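Local coordinates for hypothetical aldose 1-epimerase (Klebsiella pneumoniae subsp. pneumoniae MGH 78578, PDB 3TY1), which probably binds carbohydrate and may act as an aldose 1-epimerase, although its activity is not established, at residues I229-F235 with V260-L266; T273-V277 with V361-I365; T292-P296 with Q344-T348. All blocks are in the same frame, centred on the assembly; numbering follows the deposited sequence.

Interaction 1. Residues I229-F235 with V260-L266; sequences ISSISPF and VFNIQPL
Strands 231-234 and 260-265 run antiparallel, axes 4.6 Å apart at 157°. Ser231-Gln264 and Ser233-Asn262 are hydrogen-bonded pairs, Ile232-Ile263, Pro234-Phe261 and Ile229-Pro265 (CA-CA 4.2 Å) non-hydrogen-bonded ones. The register shifts by one between Ile229 and Ser231: Ser230 (phi/psi -90/-40), where the chain turns a corner from strand 224-229, joins Ser231 opposite Gln264 in a classic beta bulge. Gln264 O accepts from Ser230 N (2.9 Å), Ser231 O from Gln264 N (3.1 Å), Asn262 O from Ser233 N (3.1 Å), Ser233 O from Asn262 N (2.8 Å) and Val260 O from Phe235 N (2.9 Å). Ile232 (t) packs CD1 on Ile263 CG1 (3.7 Å) and Phe261 CB (3.8 Å). Ser231, Ser233, Asn262 and Gln264 lie on the face opposite Ile232, Ile263, Pro234 and Phe261; Ser233 OG (p) binds two waters (2.8 Å), one bridging to Asn262 ND2 and Pro234 O, the other to Asn262 O. Phe235 CB meets Val260 CB (3.6 Å); its ring stacks on Tyr323. Strand 297-304 flanks 260-265 antiparallel, strand 375-376 flanks 231-234 parallel, and helix 355-369 covers Leu266.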
ATOM      1  N   ILE A 229      38.328  15.103 -11.867  1.00 41.40           N
ATOM      2  CA  ILE A 229      38.382  13.929 -11.007  0.50 42.74           C
ATOM      3  C   ILE A 229      39.800  13.490 -10.665  1.00 45.27           C
ATOM      4  O   ILE A 229      40.736  13.638 -11.456  1.00 50.36           O
ATOM      5  CB  ILE A 229      37.546  12.718 -11.578  0.50 42.99           C
ATOM      6  CG1 ILE A 229      38.202  12.058 -12.799  0.50 41.88           C
ATOM      7  CG2 ILE A 229      36.106  13.139 -11.914  0.50 35.35           C
ATOM      8  CD1 ILE A 229      37.529  10.753 -13.178  0.50 41.84           C
ATOM      9  N   SER A 230      39.928  12.980  -9.443  1.00 46.32           N
ATOM     10  CA  SER A 230      41.207  12.410  -9.001  0.50 49.47           C
ATOM     11  C   SER A 230      41.253  10.923  -9.346  1.00 50.39           C
ATOM     12  O   SER A 230      42.306  10.434  -9.783  1.00 49.60           O
ATOM     13  CB  SER A 230      41.491  12.664  -7.516  0.50 50.66           C
ATOM     14  OG  SER A 230      40.488  12.112  -6.701  0.50 41.43           O
ATOM     15  N   SER A 231      40.144  10.199  -9.190  1.00 47.96           N
ATOM     16  CA  SER A 231      40.131   8.782  -9.573  1.00 49.45           C
ATOM     17  C   SER A 231      38.786   8.304 -10.045  1.00 44.60           C
ATOM     18  O   SER A 231      37.763   8.914  -9.759  1.00 45.76           O
ATOM     19  CB  SER A 231      40.651   7.896  -8.434  1.00 50.69           C
ATOM     20  OG  SER A 231      39.771   7.956  -7.337  1.00 60.77           O
ATOM     21  N   ILE A 232      38.805   7.243 -10.837  1.00 43.70           N
ATOM     22  CA  ILE A 232      37.570   6.601 -11.324  1.00 42.31           C
ATOM     23  C   ILE A 232      37.831   5.115 -11.437  1.00 43.87           C
ATOM     24  O   ILE A 232      38.926   4.688 -11.899  1.00 42.30           O
ATOM     25  CB  ILE A 232      37.087   7.203 -12.670  1.00 38.95           C
ATOM     26  CG1 ILE A 232      35.828   6.495 -13.203  1.00 41.77           C
ATOM     27  CG2 ILE A 232      38.180   7.159 -13.741  1.00 41.56           C
ATOM     28  CD1 ILE A 232      35.132   7.326 -14.249  1.00 38.95           C
ATOM     29  N   SER A 233      36.837   4.343 -10.990  1.00 41.96           N
ATOM     30  CA  SER A 233      36.881   2.887 -11.007  1.00 42.61           C
ATOM     31  C   SER A 233      35.539   2.280 -11.358  1.00 42.17           C
ATOM     32  O   SER A 233      34.476   2.881 -11.106  1.00 41.31           O
ATOM     33  CB  SER A 233      37.358   2.344  -9.662  1.00 44.46           C
ATOM     34  OG  SER A 233      36.564   2.826  -8.609  1.00 50.08           O
ATOM     35  N   PRO A 234      35.559   1.104 -11.993  1.00 42.63           N
ATOM     36  CA  PRO A 234      34.275   0.519 -12.345  1.00 39.58           C
ATOM     37  C   PRO A 234      33.563  -0.008 -11.112  1.00 41.57           C
ATOM     38  O   PRO A 234      34.221  -0.466 -10.182  1.00 43.39           O
ATOM     39  CB  PRO A 234      34.666  -0.627 -13.280  1.00 40.70           C
ATOM     40  CG  PRO A 234      35.972  -1.030 -12.847  1.00 43.28           C
ATOM     41  CD  PRO A 234      36.665   0.212 -12.359  1.00 44.93           C
ATOM     42  N   PHE A 235      32.222   0.054 -11.129  1.00 38.55           N
ATOM     43  CA  PHE A 235      31.376  -0.422 -10.022  1.00 40.67           C
ATOM     44  C   PHE A 235      31.483  -1.943  -9.805  1.00 42.96           C
ATOM     45  O   PHE A 235      31.447  -2.413  -8.660  1.00 45.67           O
ATOM     46  CB  PHE A 235      29.910  -0.018 -10.301  1.00 38.47           C
ATOM     47  CG  PHE A 235      28.981  -0.268  -9.165  1.00 40.52           C
ATOM     48  CD1 PHE A 235      28.764   0.716  -8.191  1.00 41.87           C
ATOM     49  CD2 PHE A 235      28.285  -1.482  -9.068  1.00 38.87           C
ATOM     50  CE1 PHE A 235      27.857   0.497  -7.136  1.00 37.47           C
ATOM     51  CE2 PHE A 235      27.392  -1.711  -8.033  1.00 35.64           C
ATOM     52  CZ  PHE A 235      27.181  -0.728  -7.056  1.00 38.81           C
ATOM     53  N   VAL A 260      28.416   1.301 -14.506  1.00 35.40           N
ATOM     54  CA  VAL A 260      28.472   2.318 -13.479  1.00 35.54           C
ATOM     55  C   VAL A 260      29.920   2.507 -13.068  1.00 37.29           C
ATOM     56  O   VAL A 260      30.659   1.530 -13.065  1.00 37.72           O
ATOM     57  CB  VAL A 260      27.613   1.918 -12.280  1.00 34.73           C
ATOM     58  CG1 VAL A 260      27.778   2.932 -11.154  1.00 33.13           C
ATOM     59  CG2 VAL A 260      26.139   1.846 -12.737  1.00 36.49           C
ATOM     60  N   PHE A 261      30.299   3.766 -12.764  1.00 35.94           N
ATOM     61  CA  PHE A 261      31.652   4.118 -12.345  1.00 38.98           C
ATOM     62  C   PHE A 261      31.589   4.961 -11.093  1.00 40.08           C
ATOM     63  O   PHE A 261      30.704   5.860 -10.937  1.00 38.61           O
ATOM     64  CB  PHE A 261      32.405   4.836 -13.470  1.00 40.55           C
ATOM     65  CG  PHE A 261      32.515   4.004 -14.723  1.00 41.70           C
ATOM     66  CD1 PHE A 261      33.540   3.072 -14.863  1.00 42.05           C
ATOM     67  CD2 PHE A 261      31.563   4.101 -15.726  1.00 40.08           C
ATOM     68  CE1 PHE A 261      33.616   2.261 -16.000  1.00 41.73           C
ATOM     69  CE2 PHE A 261      31.639   3.304 -16.866  1.00 38.41           C
ATOM     70  CZ  PHE A 261      32.678   2.397 -17.005  1.00 45.59           C
ATOM     71  N   ASN A 262      32.502   4.644 -10.187  1.00 38.69           N
ATOM     72  CA  ASN A 262      32.634   5.354  -8.936  1.00 39.73           C
ATOM     73  C   ASN A 262      33.746   6.362  -9.036  1.00 41.10           C
ATOM     74  O   ASN A 262      34.881   5.974  -9.295  1.00 43.33           O
ATOM     75  CB  ASN A 262      32.917   4.371  -7.828  1.00 39.35           C
ATOM     76  CG  ASN A 262      31.774   3.415  -7.595  1.00 41.33           C
ATOM     77  OD1 ASN A 262      30.598   3.803  -7.630  1.00 35.74           O
ATOM     78  ND2 ASN A 262      32.118   2.155  -7.306  1.00 38.58           N
ATOM     79  N   ILE A 263      33.427   7.622  -8.761  1.00 39.35           N
ATOM     80  CA  ILE A 263      34.330   8.752  -8.943  1.00 39.59           C
ATOM     81  C   ILE A 263      34.643   9.478  -7.638  1.00 43.69           C
ATOM     82  O   ILE A 263      33.775   9.621  -6.773  1.00 43.88           O
ATOM     83  CB  ILE A 263      33.729   9.785  -9.931  1.00 39.47           C
ATOM     84  CG1 ILE A 263      33.706   9.199 -11.355  1.00 37.19           C
ATOM     85  CG2 ILE A 263      34.531  11.156  -9.866  1.00 41.19           C
ATOM     86  CD1 ILE A 263      32.739   9.863 -12.352  1.00 35.96           C
ATOM     87  N   GLN A 264      35.915   9.881  -7.506  1.00 46.95           N
ATOM     88  CA  GLN A 264      36.342  10.781  -6.439  0.50 48.35           C
ATOM     89  C   GLN A 264      36.596  12.126  -7.116  1.00 46.78           C
ATOM     90  O   GLN A 264      37.609  12.321  -7.820  1.00 46.99           O
ATOM     91  CB  GLN A 264      37.555  10.258  -5.669  0.50 53.00           C
ATOM     92  CG  GLN A 264      37.217   9.919  -4.211  0.50 59.92           C
ATOM     93  CD  GLN A 264      36.714  11.142  -3.425  0.50 65.91           C
ATOM     94  OE1 GLN A 264      37.072  12.292  -3.726  0.50 66.27           O
ATOM     95  NE2 GLN A 264      35.883  10.892  -2.415  0.50 61.09           N
ATOM     96  N   PRO A 265      35.668  13.073  -6.948  1.00 42.72           N
ATOM     97  CA  PRO A 265      35.817  14.356  -7.667  1.00 43.03           C
ATOM     98  C   PRO A 265      36.852  15.311  -7.064  1.00 45.70           C
ATOM     99  O   PRO A 265      37.158  15.195  -5.902  1.00 47.18           O
ATOM    100  CB  PRO A 265      34.435  14.981  -7.533  1.00 44.12           C
ATOM    101  CG  PRO A 265      33.943  14.459  -6.247  1.00 45.08           C
ATOM    102  CD  PRO A 265      34.407  13.042  -6.198  1.00 46.27           C
ATOM    103  N   LEU A 266      37.387  16.213  -7.889  1.00 44.43           N
ATOM    104  CA  LEU A 266      38.228  17.341  -7.432  1.00 44.49           C
ATOM    105  C   LEU A 266      37.304  18.548  -7.277  1.00 44.40           C
ATOM    106  O   LEU A 266      36.231  18.603  -7.890  1.00 42.45           O
ATOM    107  CB  LEU A 266      39.308  17.645  -8.450  1.00 47.32           C
ATOM    108  CG  LEU A 266      40.378  16.569  -8.588  1.00 47.00           C
ATOM    109  CD1 LEU A 266      41.136  16.789  -9.889  1.00 52.83           C
ATOM    110  CD2 LEU A 266      41.301  16.579  -7.343  1.00 47.63           C
TER
HETATM  111  O   HOH W   1      34.680   0.972  -7.842  1.00 42.84           O
HETATM  112  O   HOH W   2      37.045   5.333  -7.444  1.00 54.83           O

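Interaction 2. Residues T273-V277 with V361-I365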
ATOM      1  N   THR A 273      32.412  21.746  -7.040  1.00 37.96           N
ATOM      2  CA  THR A 273      32.810  21.018  -8.225  1.00 38.83           C
ATOM      3  C   THR A 273      31.681  21.094  -9.262  1.00 40.20           C
ATOM      4  O   THR A 273      30.605  21.605  -8.965  1.00 39.94           O
ATOM      5  CB  THR A 273      33.195  19.575  -7.897  1.00 41.41           C
ATOM      6  OG1 THR A 273      33.891  19.012  -9.016  1.00 45.40           O
ATOM      7  CG2 THR A 273      31.967  18.744  -7.559  1.00 35.70           C
ATOM      8  N   LEU A 274      31.951  20.596 -10.468  1.00 37.62           N
ATOM      9  CA  LEU A 274      31.036  20.741 -11.600  1.00 37.78           C
ATOM     10  C   LEU A 274      31.161  19.502 -12.453  1.00 37.52           C
ATOM     11  O   LEU A 274      32.276  19.100 -12.789  1.00 41.75           O
ATOM     12  CB  LEU A 274      31.402  22.005 -12.404  1.00 38.27           C
ATOM     13  CG  LEU A 274      30.524  22.588 -13.489  1.00 40.22           C
ATOM     14  CD1 LEU A 274      29.159  22.957 -12.929  1.00 33.84           C
ATOM     15  CD2 LEU A 274      31.182  23.810 -14.136  1.00 36.35           C
ATOM     16  N   ALA A 275      30.028  18.899 -12.783  1.00 33.70           N
ATOM     17  CA  ALA A 275      29.964  17.753 -13.678  1.00 33.39           C
ATOM     18  C   ALA A 275      28.907  18.019 -14.737  1.00 36.39           C
ATOM     19  O   ALA A 275      27.901  18.737 -14.483  1.00 37.22           O
ATOM     20  CB  ALA A 275      29.631  16.496 -12.885  1.00 30.98           C
ATOM     21  N   ALA A 276      29.084  17.424 -15.901  1.00 34.42           N
ATOM     22  CA  ALA A 276      28.164  17.712 -17.014  1.00 33.44           C
ATOM     23  C   ALA A 276      28.106  16.590 -18.064  1.00 33.66           C
ATOM     24  O   ALA A 276      29.051  15.799 -18.202  1.00 34.00           O
ATOM     25  CB  ALA A 276      28.591  19.040 -17.680  1.00 31.79           C
ATOM     26  N   VAL A 277      26.974  16.517 -18.755  1.00 31.85           N
ATOM     27  CA  VAL A 277      26.808  15.707 -19.927  1.00 32.02           C
ATOM     28  C   VAL A 277      26.525  16.674 -21.070  1.00 34.05           C
ATOM     29  O   VAL A 277      25.730  17.602 -20.945  1.00 33.32           O
ATOM     30  CB  VAL A 277      25.738  14.623 -19.795  1.00 34.43           C
ATOM     31  CG1 VAL A 277      24.380  15.194 -19.343  1.00 32.15           C
ATOM     32  CG2 VAL A 277      25.587  13.894 -21.144  1.00 35.03           C
ATOM     33  N   VAL A 361      31.631  25.737 -19.393  1.00 38.48           N
ATOM     34  CA  VAL A 361      31.616  24.617 -18.437  1.00 38.16           C
ATOM     35  C   VAL A 361      32.880  23.760 -18.595  1.00 41.24           C
ATOM     36  O   VAL A 361      33.567  23.450 -17.608  1.00 39.84           O
ATOM     37  CB  VAL A 361      30.347  23.747 -18.604  1.00 33.52           C
ATOM     38  CG1 VAL A 361      30.505  22.370 -17.951  1.00 32.77           C
ATOM     39  CG2 VAL A 361      29.151  24.496 -18.024  1.00 36.45           C
ATOM     40  N   GLU A 362      33.220  23.453 -19.844  1.00 41.40           N
ATOM     41  CA  GLU A 362      34.393  22.617 -20.119  1.00 46.63           C
ATOM     42  C   GLU A 362      35.698  23.290 -19.641  1.00 48.95           C
ATOM     43  O   GLU A 362      36.574  22.633 -19.068  1.00 53.12           O
ATOM     44  CB  GLU A 362      34.399  22.218 -21.597  1.00 46.08           C
ATOM     45  CG  GLU A 362      35.294  21.041 -21.911  1.00 57.70           C
ATOM     46  CD  GLU A 362      35.004  20.370 -23.252  1.00 59.77           C
ATOM     47  OE1 GLU A 362      33.991  20.690 -23.928  1.00 47.04           O
ATOM     48  OE2 GLU A 362      35.819  19.504 -23.640  1.00 69.50           O
ATOM     49  N   GLN A 363      35.781  24.612 -19.815  1.00 49.96           N
ATOM     50  CA  GLN A 363      36.935  25.432 -19.381  1.00 50.68           C
ATOM     51  C   GLN A 363      37.039  25.508 -17.844  1.00 48.91           C
ATOM     52  O   GLN A 363      38.144  25.429 -17.289  1.00 46.05           O
ATOM     53  CB  GLN A 363      36.867  26.871 -19.967  1.00 50.89           C
ATOM     54  CG  GLN A 363      37.694  27.166 -21.246  1.00 67.42           C
ATOM     55  CD  GLN A 363      36.999  26.865 -22.602  1.00 73.35           C
ATOM     56  OE1 GLN A 363      36.714  25.699 -22.946  1.00 75.17           O
ATOM     57  NE2 GLN A 363      36.782  27.930 -23.401  1.00 53.77           N
ATOM     58  N   LYS A 364      35.907  25.656 -17.151  1.00 46.90           N
ATOM     59  CA  LYS A 364      35.909  25.656 -15.677  1.00 46.38           C
ATOM     60  C   LYS A 364      36.351  24.297 -15.135  1.00 44.86           C
ATOM     61  O   LYS A 364      37.135  24.227 -14.191  1.00 41.92           O
ATOM     62  CB  LYS A 364      34.548  26.049 -15.097  1.00 47.34           C
ATOM     63  CG  LYS A 364      34.528  26.260 -13.579  1.00 57.39           C
ATOM     64  CD  LYS A 364      35.358  27.479 -13.088  1.00 67.21           C
ATOM     65  CE  LYS A 364      35.729  27.349 -11.594  1.00 74.38           C
ATOM     66  NZ  LYS A 364      36.741  28.366 -11.124  1.00 75.01           N
ATOM     67  N   ILE A 365      35.874  23.227 -15.760  1.00 42.66           N
ATOM     68  CA  ILE A 365      36.224  21.855 -15.362  1.00 42.75           C
ATOM     69  C   ILE A 365      37.735  21.622 -15.572  1.00 44.76           C
ATOM     70  O   ILE A 365      38.434  21.143 -14.662  1.00 43.64           O
ATOM     71  CB  ILE A 365      35.337  20.796 -16.092  1.00 40.69           C
ATOM     72  CG1 ILE A 365      33.909  20.817 -15.506  1.00 37.64           C
ATOM     73  CG2 ILE A 365      35.958  19.436 -15.962  1.00 43.92           C
ATOM     74  CD1 ILE A 365      32.890  19.916 -16.202  1.00 35.55           C
TER
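Strand 273-277 packs against one turn, residues 361-365, of helix 355-369, closed by the bond from Ile365 N to Val361 O (3.0 Å). The axes approach to 8.8 Å with N-to-C directions 137° apart, and apolar side chains fill the gap. Thr273 points its CA-CB bond away from the helix, and its OG1 hydrogen-bonds Leu266 O. Leu274 follows with its side chain toward the helix and has the largest area of any residue here covered by the other segment: CD2 lies 4.1 Å from Val361 CG1 and 4.2 Å from Lys364 CB, and CB is 4.2 Å from Ile365 CG1. Its carbonyl fares less well, since Ile365 CD1 lies 3.6 Å from Leu274 O, a buried oxygen with no polar partner in the model. Ala275 turns its CB to the other side of the sheet, so that its CA merely brushes Ile365 CD1 at 4.4 Å. Ala276 faces the helix again, its small CB 3.9 Å from Val361 CG1. Val277 does not touch the helix segment; its side chain packs on Ile315 of strand 311-318. Alternate strand residues, Leu274 and Ala276, thus give the sheet face that receives the helix. Strand 272-278 sits between strands 285-291 and 224-229; Ile365 also rests on Leu226 and Pro228, and Glu362 salt-bridges Arg224, so helix 355-369 packs across strands 272-278 and 224-229, the latter outermost in the sheet within this chain.

Interaction 3. Residues T292-P296 with Q344-T348; sequences TRQLP and QFDLT. With SO4 (sulfate ion), chain K.
A side-chain-to-backbone and side-chain-to-side-chain link through Gln294 fastens the loop between strands 285-291 and 297-304 to residues 344-348 of strand 342-352, in the large antiparallel sheet of this supersandwich protein. Residues 292-294 take helical backbone angles without regular helical bonds; Leu295 then opens to phi/psi -130/81. The strand stays extended, and the closest CA pair is Gln294 with Phe345 at 6.1 Å. Gln294 (chi1 m, chi2 t, chi3 -18°) reaches across so that both ends of its amide are used: Asp346 N donates to Gln294 OE1 (2.9 Å), and Gln294 NE2 donates to Asp346 OD2 (2.9 Å). The side chain thus reads backbone and carboxylate of one residue at once. A water donates to both Gln294 OE1 (2.9 Å) and Asp346 O (2.7 Å). Asp346 (m) keeps its other oxygen, OD1, for His193 ND1. Gln294 NE2 also bonds O4 of a sulfate (3.0 Å), probably from the crystallisation liquor, whose O1 lies over one face of the Arg293 guanidinium, 3.7 Å from Arg293 NE. Beside this polar link Leu295 (m, t) points inward, setting CD2 3.7 Å from Phe345 CD1 and CD1 4.1 Å from Leu347 CD2, while Gln294 O lies at the edge of the Phe345 ring (m). Strand 342-352 runs between strands 189-198 and 285-291; Leu295 and Phe345 both pack on Ile208 of strand 204-214, joining the loop to the interior between the sheets.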
ATOM      1  N   THR A 292      31.532  19.477  -2.409  1.00 37.20           N
ATOM      2  CA  THR A 292      32.148  18.205  -2.005  1.00 39.96           C
ATOM      3  C   THR A 292      32.280  17.981  -0.481  1.00 42.22           C
ATOM      4  O   THR A 292      32.618  16.885  -0.055  1.00 43.05           O
ATOM      5  CB  THR A 292      33.513  17.971  -2.685  1.00 40.42           C
ATOM      6  OG1 THR A 292      34.370  19.048  -2.356  1.00 39.46           O
ATOM      7  CG2 THR A 292      33.362  17.881  -4.225  1.00 42.38           C
ATOM      8  N   ARG A 293      31.991  18.988   0.333  1.00 39.50           N
ATOM      9  CA  ARG A 293      31.849  18.778   1.786  1.00 41.43           C
ATOM     10  C   ARG A 293      30.519  18.146   2.160  1.00 42.70           C
ATOM     11  O   ARG A 293      30.409  17.490   3.184  1.00 42.10           O
ATOM     12  CB  ARG A 293      31.950  20.093   2.538  1.00 42.49           C
ATOM     13  CG  ARG A 293      33.302  20.755   2.419  1.00 45.54           C
ATOM     14  CD  ARG A 293      33.246  22.176   2.933  1.00 43.96           C
ATOM     15  NE  ARG A 293      32.334  22.989   2.135  1.00 45.19           N
ATOM     16  CZ  ARG A 293      32.053  24.272   2.386  1.00 53.41           C
ATOM     17  NH1 ARG A 293      32.628  24.918   3.397  1.00 52.26           N
ATOM     18  NH2 ARG A 293      31.210  24.922   1.605  1.00 47.55           N
ATOM     19  N   GLN A 294      29.499  18.374   1.329  1.00 39.42           N
ATOM     20  CA  GLN A 294      28.165  17.860   1.537  1.00 40.12           C
ATOM     21  C   GLN A 294      27.964  16.532   0.803  1.00 38.18           C
ATOM     22  O   GLN A 294      27.345  15.624   1.337  1.00 38.92           O
ATOM     23  CB  GLN A 294      27.136  18.873   0.987  1.00 37.35           C
ATOM     24  CG  GLN A 294      27.254  20.297   1.585  1.00 39.23           C
ATOM     25  CD  GLN A 294      26.331  21.324   0.912  1.00 34.85           C
ATOM     26  OE1 GLN A 294      25.834  21.122  -0.197  1.00 33.97           O
ATOM     27  NE2 GLN A 294      26.100  22.426   1.597  1.00 31.86           N
ATOM     28  N   LEU A 295      28.478  16.458  -0.421  1.00 36.15           N
ATOM     29  CA  LEU A 295      28.312  15.311  -1.310  1.00 38.24           C
ATOM     30  C   LEU A 295      29.732  14.948  -1.815  1.00 35.95           C
ATOM     31  O   LEU A 295      30.143  15.337  -2.907  1.00 40.07           O
ATOM     32  CB  LEU A 295      27.310  15.649  -2.432  1.00 37.14           C
ATOM     33  CG  LEU A 295      25.885  15.984  -2.015  1.00 36.18           C
ATOM     34  CD1 LEU A 295      25.083  16.544  -3.219  1.00 30.89           C
ATOM     35  CD2 LEU A 295      25.120  14.754  -1.373  1.00 32.03           C
ATOM     36  N   PRO A 296      30.500  14.223  -0.995  1.00 39.04           N
ATOM     37  CA  PRO A 296      31.904  13.980  -1.365  1.00 41.25           C
ATOM     38  C   PRO A 296      32.219  13.066  -2.520  1.00 40.63           C
ATOM     39  O   PRO A 296      33.352  13.129  -3.019  1.00 39.75           O
ATOM     40  CB  PRO A 296      32.538  13.447  -0.056  1.00 44.85           C
ATOM     41  CG  PRO A 296      31.497  13.542   0.970  1.00 46.73           C
ATOM     42  CD  PRO A 296      30.186  13.583   0.285  1.00 43.62           C
ATOM     43  N   GLN A 344      23.137  20.432   5.023  1.00 35.65           N
ATOM     44  CA  GLN A 344      22.678  21.168   3.844  1.00 33.57           C
ATOM     45  C   GLN A 344      23.151  20.519   2.564  1.00 33.14           C
ATOM     46  O   GLN A 344      24.203  19.894   2.526  1.00 34.76           O
ATOM     47  CB  GLN A 344      23.172  22.633   3.892  1.00 35.95           C
ATOM     48  CG  GLN A 344      22.641  23.461   5.073  1.00 43.59           C
ATOM     49  CD  GLN A 344      23.329  23.166   6.413  1.00 52.75           C
ATOM     50  OE1 GLN A 344      24.468  22.681   6.448  1.00 53.40           O
ATOM     51  NE2 GLN A 344      22.625  23.447   7.526  1.00 47.89           N
ATOM     52  N   PHE A 345      22.352  20.676   1.505  1.00 32.32           N
ATOM     53  CA  PHE A 345      22.652  20.171   0.167  1.00 31.72           C
ATOM     54  C   PHE A 345      22.303  21.285  -0.835  1.00 31.45           C
ATOM     55  O   PHE A 345      21.129  21.585  -1.070  1.00 33.27           O
ATOM     56  CB  PHE A 345      21.889  18.853  -0.082  1.00 31.43           C
ATOM     57  CG  PHE A 345      22.186  17.814   0.979  1.00 31.95           C
ATOM     58  CD1 PHE A 345      23.353  17.072   0.934  1.00 34.02           C
ATOM     59  CD2 PHE A 345      21.333  17.647   2.066  1.00 34.22           C
ATOM     60  CE1 PHE A 345      23.672  16.162   1.952  1.00 37.29           C
ATOM     61  CE2 PHE A 345      21.630  16.722   3.083  1.00 37.83           C
ATOM     62  CZ  PHE A 345      22.804  15.987   3.022  1.00 37.85           C
ATOM     63  N   ASP A 346      23.348  21.908  -1.385  1.00 33.46           N
ATOM     64  CA  ASP A 346      23.251  23.040  -2.313  1.00 33.93           C
ATOM     65  C   ASP A 346      23.758  22.565  -3.684  1.00 35.18           C
ATOM     66  O   ASP A 346      24.924  22.148  -3.805  1.00 36.44           O
ATOM     67  CB  ASP A 346      24.108  24.194  -1.799  1.00 32.63           C
ATOM     68  CG  ASP A 346      23.726  24.619  -0.413  1.00 40.74           C
ATOM     69  OD1 ASP A 346      22.521  24.904  -0.178  1.00 38.10           O
ATOM     70  OD2 ASP A 346      24.642  24.643   0.463  1.00 37.94           O
ATOM     71  N   LEU A 347      22.863  22.552  -4.673  1.00 29.61           N
ATOM     72  CA  LEU A 347      23.190  22.130  -6.033  1.00 31.07           C
ATOM     73  C   LEU A 347      22.633  23.118  -7.034  1.00 31.65           C
ATOM     74  O   LEU A 347      21.548  23.661  -6.827  1.00 31.41           O
ATOM     75  CB  LEU A 347      22.655  20.719  -6.350  1.00 28.50           C
ATOM     76  CG  LEU A 347      23.138  19.528  -5.516  1.00 33.59           C
ATOM     77  CD1 LEU A 347      22.258  19.376  -4.285  1.00 33.03           C
ATOM     78  CD2 LEU A 347      23.104  18.256  -6.382  1.00 31.89           C
ATOM     79  N   THR A 348      23.372  23.361  -8.107  1.00 32.24           N
ATOM     80  CA  THR A 348      22.865  24.186  -9.216  1.00 31.15           C
ATOM     81  C   THR A 348      22.902  23.359 -10.492  1.00 30.53           C
ATOM     82  O   THR A 348      23.944  22.804 -10.855  1.00 32.55           O
ATOM     83  CB  THR A 348      23.696  25.475  -9.384  1.00 32.18           C
ATOM     84  OG1 THR A 348      23.696  26.175  -8.137  1.00 32.87           O
ATOM     85  CG2 THR A 348      23.089  26.353 -10.433  1.00 29.48           C
TER
HETATM   86  S   SO4 K 511      28.281  23.169   4.707  1.00 88.22           S
HETATM   87  O1  SO4 K 511      29.297  22.308   4.073  1.00 60.60           O
HETATM   88  O2  SO4 K 511      28.493  23.169   6.169  1.00 68.67           O
HETATM   89  O3  SO4 K 511      28.412  24.556   4.199  1.00 70.30           O
HETATM   90  O4  SO4 K 511      26.905  22.677   4.459  1.00 53.37           O
HETATM   91  O   HOH W   3      26.195  19.951  -2.847  1.00 32.68           O

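In the fold
Interactions 1 and 2 are buried, whereas interaction 3 is partly buried, with its polar end near the surface. Backbone bonds pair two strands in interaction 1; mainly apolar side chains, without hydrogen bonds between the segments, seat a helix on a sheet in interaction 2; hydrogen bonds of the Gln294 side-chain amide, with Leu295 packing beside them, tie a loop to a strand in interaction 3. Interactions 2 and 3 involve the ten-stranded sheet; interaction 1 starts at the end of its strand 224-229 and passes into another sheet. They touch pairwise: 1 and 2 through Leu266 O and Thr273 OG1 (2.6 Å, a probable hydrogen bond), 2 and 3 through Thr273 CG2 and Thr292 CG2 (3.7 Å), 1 and 3 through Pro265 CD and Pro296 O (3.3 Å).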